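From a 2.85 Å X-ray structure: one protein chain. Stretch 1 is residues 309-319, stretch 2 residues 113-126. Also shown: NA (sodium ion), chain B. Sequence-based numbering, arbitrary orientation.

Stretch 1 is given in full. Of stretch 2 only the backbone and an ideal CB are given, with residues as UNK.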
# COMPACT_ATOMS: atom_id res chain seq x y z
N ALA A 309 2.69 -15.90 2.20
CA ALA A 309 2.05 -14.65 2.62
C ALA A 309 2.90 -13.38 2.43
O ALA A 309 2.36 -12.29 2.36
CB ALA A 309 1.58 -14.77 4.07
N THR A 310 4.21 -13.51 2.38
CA THR A 310 5.09 -12.37 2.19
C THR A 310 5.23 -12.01 0.70
O THR A 310 5.29 -10.85 0.30
CB THR A 310 6.47 -12.71 2.78
OG1 THR A 310 6.27 -13.20 4.10
CG2 THR A 310 7.40 -11.52 2.80
N TRP A 311 5.25 -13.04 -0.13
CA TRP A 311 5.43 -12.88 -1.56
C TRP A 311 4.22 -12.20 -2.17
O TRP A 311 4.33 -11.57 -3.21
CB TRP A 311 5.58 -14.25 -2.18
CG TRP A 311 6.58 -14.31 -3.23
CD1 TRP A 311 7.08 -13.26 -3.95
CD2 TRP A 311 7.22 -15.48 -3.71
NE1 TRP A 311 8.01 -13.71 -4.86
CE2 TRP A 311 8.11 -15.08 -4.73
CE3 TRP A 311 7.14 -16.83 -3.38
CZ2 TRP A 311 8.92 -15.98 -5.41
CZ3 TRP A 311 7.93 -17.72 -4.05
CH2 TRP A 311 8.81 -17.29 -5.06
N SER A 312 3.05 -12.37 -1.55
CA SER A 312 1.81 -11.80 -2.07
C SER A 312 1.63 -10.36 -1.62
O SER A 312 0.68 -9.70 -2.04
CB SER A 312 0.62 -12.64 -1.65
OG SER A 312 0.93 -13.36 -0.48
N THR A 313 2.55 -9.87 -0.78
CA THR A 313 2.45 -8.52 -0.25
C THR A 313 3.66 -7.62 -0.56
O THR A 313 3.50 -6.52 -1.11
CB THR A 313 2.17 -8.53 1.26
OG1 THR A 313 0.85 -9.03 1.49
CG2 THR A 313 2.26 -7.14 1.82
N ASN A 314 4.86 -8.08 -0.22
CA ASN A 314 6.06 -7.27 -0.41
C ASN A 314 6.21 -6.59 -1.79
O ASN A 314 6.17 -5.36 -1.88
CB ASN A 314 7.30 -8.07 -0.05
CG ASN A 314 8.46 -7.19 0.33
OD1 ASN A 314 8.27 -6.08 0.81
ND2 ASN A 314 9.68 -7.68 0.11
N PRO A 315 6.39 -7.38 -2.89
CA PRO A 315 6.56 -6.79 -4.22
C PRO A 315 5.56 -5.67 -4.52
O PRO A 315 5.93 -4.52 -4.77
CB PRO A 315 6.27 -7.98 -5.14
CG PRO A 315 6.84 -9.10 -4.40
CD PRO A 315 6.32 -8.85 -3.00
N ALA A 316 4.29 -6.04 -4.49
CA ALA A 316 3.25 -5.13 -4.90
C ALA A 316 3.18 -3.88 -4.02
O ALA A 316 2.99 -2.78 -4.52
CB ALA A 316 1.90 -5.85 -4.94
N ALA A 317 3.36 -4.03 -2.70
CA ALA A 317 3.20 -2.88 -1.80
C ALA A 317 4.47 -2.05 -1.58
O ALA A 317 4.39 -0.86 -1.31
CB ALA A 317 2.61 -3.33 -0.49
N ASN A 318 5.65 -2.67 -1.70
CA ASN A 318 6.88 -2.00 -1.29
C ASN A 318 7.93 -1.77 -2.38
O ASN A 318 8.77 -0.89 -2.24
CB ASN A 318 7.53 -2.78 -0.13
CG ASN A 318 6.70 -2.74 1.14
OD1 ASN A 318 6.04 -1.75 1.45
ND2 ASN A 318 6.74 -3.83 1.90
N LEU A 319 7.91 -2.55 -3.45
CA LEU A 319 8.99 -2.47 -4.45
C LEU A 319 8.60 -1.78 -5.75
O LEU A 319 9.40 -1.05 -6.31
CB LEU A 319 9.56 -3.85 -4.76
CG LEU A 319 10.91 -3.82 -5.46
CD1 LEU A 319 11.95 -3.23 -4.53
CD2 LEU A 319 11.26 -5.22 -5.81
N UNK A 113 9.90 5.33 3.36
CA UNK A 113 9.10 4.32 4.02
C UNK A 113 9.07 3.02 3.22
O UNK A 113 9.35 1.95 3.74
CB UNK A 113 7.68 4.84 4.24
N UNK A 114 8.69 3.12 1.95
CA UNK A 114 8.49 1.95 1.12
C UNK A 114 9.73 1.07 1.09
O UNK A 114 9.64 -0.14 1.29
CB UNK A 114 8.11 2.37 -0.30
N UNK A 115 10.88 1.71 0.84
CA UNK A 115 12.17 1.03 0.79
C UNK A 115 12.55 0.37 2.12
O UNK A 115 13.09 -0.73 2.13
CB UNK A 115 13.26 2.03 0.38
N UNK A 116 12.28 1.05 3.23
CA UNK A 116 12.47 0.47 4.55
C UNK A 116 11.67 -0.84 4.68
O UNK A 116 12.24 -1.92 4.86
CB UNK A 116 12.05 1.47 5.63
N UNK A 117 10.34 -0.74 4.60
CA UNK A 117 9.52 -1.92 4.77
C UNK A 117 9.82 -3.04 3.79
O UNK A 117 9.67 -4.21 4.14
CB UNK A 117 8.05 -1.53 4.65
N UNK A 118 10.26 -2.72 2.58
CA UNK A 118 10.71 -3.78 1.67
C UNK A 118 11.80 -4.70 2.27
O UNK A 118 11.75 -5.92 2.11
CB UNK A 118 11.24 -3.14 0.38
N UNK A 119 12.80 -4.12 2.95
CA UNK A 119 13.84 -4.90 3.61
C UNK A 119 13.40 -5.63 4.88
O UNK A 119 13.90 -6.71 5.21
CB UNK A 119 15.01 -3.97 3.95
N UNK A 120 12.44 -5.06 5.60
CA UNK A 120 11.90 -5.75 6.74
C UNK A 120 11.22 -7.04 6.31
O UNK A 120 11.50 -8.10 6.85
CB UNK A 120 10.92 -4.85 7.50
N UNK A 121 10.32 -6.96 5.33
CA UNK A 121 9.61 -8.16 4.89
C UNK A 121 10.51 -9.14 4.14
O UNK A 121 10.26 -10.35 4.14
CB UNK A 121 8.43 -7.77 4.00
N UNK A 122 11.57 -8.63 3.51
CA UNK A 122 12.50 -9.51 2.83
C UNK A 122 13.10 -10.40 3.89
O UNK A 122 13.32 -11.59 3.68
CB UNK A 122 13.57 -8.74 2.06
N UNK A 123 13.32 -9.81 5.06
CA UNK A 123 13.82 -10.53 6.23
C UNK A 123 12.91 -11.68 6.72
O UNK A 123 13.38 -12.81 6.88
CB UNK A 123 14.02 -9.53 7.37
N UNK A 124 11.63 -11.40 6.95
CA UNK A 124 10.70 -12.45 7.39
C UNK A 124 10.68 -13.60 6.40
O UNK A 124 10.62 -14.76 6.78
CB UNK A 124 9.29 -11.89 7.56
N UNK A 125 10.71 -13.26 5.12
CA UNK A 125 10.77 -14.28 4.10
C UNK A 125 11.99 -15.16 4.27
O UNK A 125 11.87 -16.38 4.21
CB UNK A 125 10.77 -13.64 2.71
N UNK A 126 13.15 -14.54 4.49
CA UNK A 126 14.40 -15.27 4.72
C UNK A 126 14.36 -16.19 5.96
O UNK A 126 14.82 -17.34 5.91
CB UNK A 126 15.55 -14.27 4.87
NA NA B . 0.54 -11.79 1.47

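Backbone angles from 113 to 126 are helical throughout, and the axis runs at 149° to helix 314-319, approaching to 8.5 Å, so the positions that meet stretch 1 recur at helical spacing.

At 113 the ideal CB has nothing of stretch 1 within 5.5 Å, leaving the choice open; it is Leu113. At 114 the CB points sideways, 3.9 Å from Asn318 O, and the CA atoms of 114 and Asn318 are 4.9 Å apart. So close a backbone favours a small residue: glycine, alanine or serine. Ser114 is deposited, its OG hydrogen-bonded elsewhere in the structure.

Positions 115 and 116 point away and are little constrained by stretch 1. They are Leu115, whose CD2 comes back to 4.9 Å from Asn318 O, and Phe116.

At 117 the sideways CB lies 3.8 Å from Asn318 OD1, yet open space lies beyond, so a large side chain fits if it turns outward. Trp117 does so with chi1 m, the indole leading away.

The CB at 118 is 3.8 Å from Asn318 CB and 5.0 Å from Leu319 CD1. An apolar side chain, aliphatic or aromatic, could reach the leucine. Phe118, chi1 t, lays one ring face against it: Leu319 CD1 is 3.9 Å from the ring centroid and 7° off the normal, a CH-pi contact. The backbone also contributes, Asn314 ND2 giving a weak hydrogen bond to Phe118 O (3.4 Å, 146°).

At 121 the CB points toward stretch 1, 3.6 Å from Asn314 OD1 and 4.1 Å from Thr310 CG2. Asn318 ND2 already donates to Asn314 OD1 (2.9 Å, 172°), so contact can suffice; a flexible chain, polar or aliphatic, would suit. Gln121 packs its CG 4.1 Å from Asn318 ND2. With 114, 117 and 118 it forms the hole receiving Asn318.

The CB at 122 points away but lies 4.5 Å from Asn314 ND2, allowing a short polar or small apolar group. Thr122 OG1 donates to Phe118 O (3.0 Å).

At 124 the CB is 4.8 Å from Thr310 OG1, permitting many residues; it is Leu124. At 125 the ideal CB would sit 4.0 Å from Thr310 CG2, so glycine or alanine is plausible, and Gly125 is deposited.

At 119, 120, 123 and 126 nothing of stretch 1 lies within 5.5 Å of the ideal CB, so it sets no limit on size or polarity; they are Gly119, Phe120, Trp123 and Ala126.

Stretch 2, residues 113-126: LSLFWFGFQTWLGA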
# COMPACT_ATOMS: atom_id res chain seq x y z
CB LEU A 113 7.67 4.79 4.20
CG LEU A 113 7.38 5.78 5.31
CD1 LEU A 113 5.88 5.78 5.56
CD2 LEU A 113 8.14 5.37 6.54
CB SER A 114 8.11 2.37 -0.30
OG SER A 114 6.71 2.33 -0.48
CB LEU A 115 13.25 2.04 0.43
CG LEU A 115 13.42 2.29 -1.06
CD1 LEU A 115 14.76 2.98 -1.32
CD2 LEU A 115 13.30 0.94 -1.76
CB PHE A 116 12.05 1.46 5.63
CG PHE A 116 12.25 0.95 7.05
CD1 PHE A 116 11.21 0.32 7.73
CD2 PHE A 116 13.48 1.10 7.69
CE1 PHE A 116 11.39 -0.15 9.03
CE2 PHE A 116 13.67 0.65 8.98
CZ PHE A 116 12.62 0.01 9.66
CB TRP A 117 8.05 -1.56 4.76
CG TRP A 117 7.65 -0.73 5.93
CD1 TRP A 117 7.15 0.53 5.89
CD2 TRP A 117 7.75 -1.09 7.31
NE1 TRP A 117 6.90 0.98 7.16
CE2 TRP A 117 7.27 0.01 8.06
CE3 TRP A 117 8.20 -2.22 7.99
CZ2 TRP A 117 7.23 0.01 9.45
CZ3 TRP A 117 8.16 -2.23 9.37
CH2 TRP A 117 7.68 -1.12 10.09
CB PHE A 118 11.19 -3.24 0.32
CG PHE A 118 11.85 -4.29 -0.52
CD1 PHE A 118 11.09 -5.25 -1.18
CD2 PHE A 118 13.23 -4.39 -0.58
CE1 PHE A 118 11.67 -6.25 -1.91
CE2 PHE A 118 13.83 -5.38 -1.33
CZ PHE A 118 13.05 -6.31 -1.99
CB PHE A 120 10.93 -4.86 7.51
CG PHE A 120 10.54 -5.42 8.85
CD1 PHE A 120 11.48 -5.56 9.85
CD2 PHE A 120 9.22 -5.82 9.09
CE1 PHE A 120 11.13 -6.10 11.07
CE2 PHE A 120 8.85 -6.36 10.32
CZ PHE A 120 9.80 -6.50 11.32
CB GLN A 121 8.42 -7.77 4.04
CG GLN A 121 7.56 -6.74 4.71
CD GLN A 121 6.19 -7.24 5.04
OE1 GLN A 121 5.22 -6.50 4.90
NE2 GLN A 121 6.07 -8.48 5.49
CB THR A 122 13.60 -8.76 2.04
OG1 THR A 122 13.05 -8.28 0.80
CG2 THR A 122 14.76 -9.70 1.69
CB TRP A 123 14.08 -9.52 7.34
CG TRP A 123 14.69 -10.02 8.62
CD1 TRP A 123 15.94 -10.54 8.80
CD2 TRP A 123 14.08 -9.96 9.93
NE1 TRP A 123 16.14 -10.84 10.13
CE2 TRP A 123 15.02 -10.49 10.84
CE3 TRP A 123 12.84 -9.52 10.41
CZ2 TRP A 123 14.75 -10.58 12.21
CZ3 TRP A 123 12.59 -9.60 11.76
CH2 TRP A 123 13.53 -10.13 12.64
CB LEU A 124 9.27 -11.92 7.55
CG LEU A 124 8.92 -10.78 8.49
CD1 LEU A 124 7.43 -10.71 8.58
CD2 LEU A 124 9.51 -10.97 9.88
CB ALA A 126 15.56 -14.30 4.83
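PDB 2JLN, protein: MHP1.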